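Local coordinates for protein enoyl-CoA hydratase EchA1 (Mycobacterium marinum, PDB 3QXI) that probably catalyses the reversible hydration of the double bond of trans-2-enoyl-CoA thioesters, as enoyl-CoA hydratases of the crotonase superfamily do, at residues B[22-26]-B[201-205]. Residues are numbered along the deposited sequence; the frame is centred on the assembly and turned at random.
Sequences RDRIL and AEKIT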
# COMPACT_ATOMS: atom_id res chain seq x y z
N ARG B 22 25.32 -22.60 6.63
CA ARG B 22 25.56 -23.40 5.43
C ARG B 22 26.10 -22.44 4.40
O ARG B 22 25.33 -21.66 3.83
CB ARG B 22 24.29 -24.07 4.90
CG ARG B 22 23.56 -24.90 5.93
CD ARG B 22 22.62 -25.90 5.29
NE ARG B 22 21.81 -26.52 6.34
CZ ARG B 22 20.74 -27.27 6.14
NH1 ARG B 22 20.30 -27.54 4.91
NH2 ARG B 22 20.09 -27.76 7.19
N ASP B 23 27.41 -22.49 4.17
CA ASP B 23 28.03 -21.58 3.22
C ASP B 23 27.95 -20.16 3.75
O ASP B 23 28.51 -19.87 4.80
CB ASP B 23 27.30 -21.68 1.88
CG ASP B 23 28.24 -21.80 0.73
OD1 ASP B 23 29.29 -21.10 0.72
OD2 ASP B 23 27.92 -22.63 -0.17
N ARG B 24 27.25 -19.27 3.03
CA ARG B 24 27.12 -17.86 3.45
C ARG B 24 25.71 -17.57 4.00
O ARG B 24 25.32 -16.43 4.20
CB ARG B 24 27.45 -16.91 2.29
CG ARG B 24 28.78 -17.16 1.57
CD ARG B 24 29.04 -16.08 0.53
NE ARG B 24 29.02 -14.76 1.16
CZ ARG B 24 30.05 -14.20 1.79
NH1 ARG B 24 31.21 -14.83 1.85
NH2 ARG B 24 29.92 -13.00 2.36
N ILE B 25 24.95 -18.62 4.26
CA ILE B 25 23.63 -18.47 4.83
C ILE B 25 23.64 -18.88 6.29
O ILE B 25 24.16 -19.94 6.65
CB ILE B 25 22.62 -19.34 4.06
CG1 ILE B 25 22.62 -18.94 2.57
CG2 ILE B 25 21.21 -19.26 4.72
CD1 ILE B 25 21.96 -19.96 1.68
N LEU B 26 23.05 -18.05 7.14
CA LEU B 26 22.83 -18.44 8.53
C LEU B 26 21.40 -18.93 8.73
O LEU B 26 20.44 -18.23 8.41
CB LEU B 26 23.12 -17.27 9.47
CG LEU B 26 23.35 -17.61 10.96
CD1 LEU B 26 24.69 -18.31 11.16
CD2 LEU B 26 23.23 -16.35 11.85
N ALA B 201 17.61 -17.62 -0.78
CA ALA B 201 18.78 -16.99 -0.18
C ALA B 201 20.02 -17.07 -1.09
O ALA B 201 20.82 -16.13 -1.16
CB ALA B 201 19.07 -17.59 1.19
N GLU B 202 20.16 -18.19 -1.78
CA GLU B 202 21.30 -18.35 -2.68
C GLU B 202 21.26 -17.36 -3.87
O GLU B 202 22.30 -16.84 -4.25
CB GLU B 202 21.50 -19.83 -3.06
CG GLU B 202 22.42 -20.49 -2.01
CD GLU B 202 22.37 -22.01 -1.93
OE1 GLU B 202 21.67 -22.67 -2.72
OE2 GLU B 202 23.07 -22.55 -1.03
N LYS B 203 20.07 -17.07 -4.40
CA LYS B 203 19.95 -16.08 -5.48
C LYS B 203 20.45 -14.71 -5.02
O LYS B 203 21.14 -14.01 -5.75
CB LYS B 203 18.50 -15.97 -5.98
CG LYS B 203 18.05 -17.13 -6.87
CD LYS B 203 16.54 -17.38 -6.77
CE LYS B 203 15.73 -16.15 -7.14
NZ LYS B 203 16.05 -15.79 -8.55
N ILE B 204 20.12 -14.36 -3.79
CA ILE B 204 20.46 -13.06 -3.22
C ILE B 204 21.94 -13.00 -2.87
O ILE B 204 22.59 -11.99 -3.15
CB ILE B 204 19.59 -12.73 -2.01
CG1 ILE B 204 18.15 -12.44 -2.47
CG2 ILE B 204 20.15 -11.54 -1.26
CD1 ILE B 204 17.15 -12.52 -1.34
N THR B 205 22.45 -14.10 -2.30
CA THR B 205 23.86 -14.32 -2.02
C THR B 205 24.80 -14.27 -3.25
O THR B 205 25.98 -13.95 -3.12
CB THR B 205 24.05 -15.67 -1.26
OG1 THR B 205 23.48 -15.55 0.04
CG2 THR B 205 25.52 -16.00 -1.08
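Helices cover the faces of sheets by burying apolar side chains between them, and the last turn of helix 193-205 illustrates this against the start of strand 25-30. I25, the residue with the most surface covered by the contact, extends its CD1 to 3.8 Å from CB of A201 and, equally, 3.8 Å from CG of E202, whose side chain lies along that methyl. One turn on, T205 has its OG1 hydrogen-bonded to the backbone O of A201 (3.0 Å), which settles the hydroxyl on its own helix, 4.3 Å from CG1 of I25; CG2 of T205 lies 3.9 Å from CD of R24. In the crotonase fold to which this hydratase belongs, a mixed sheet opens with a hairpin, and here the tight link between strands 17-22 and 25-30 is a type II' turn from R22 to I25, closed by the pair R22 N to I25 O (2.9 Å) and I25 N to R22 O (3.1 Å). The helix also reaches strand 62-67, where A201 and T205 both touch V62. The T205 methyl sits at the edge of the R24 guanidinium, near its plane, and that group hydrogen-bonds through NE to S61 OG and through NH2 to A58 O.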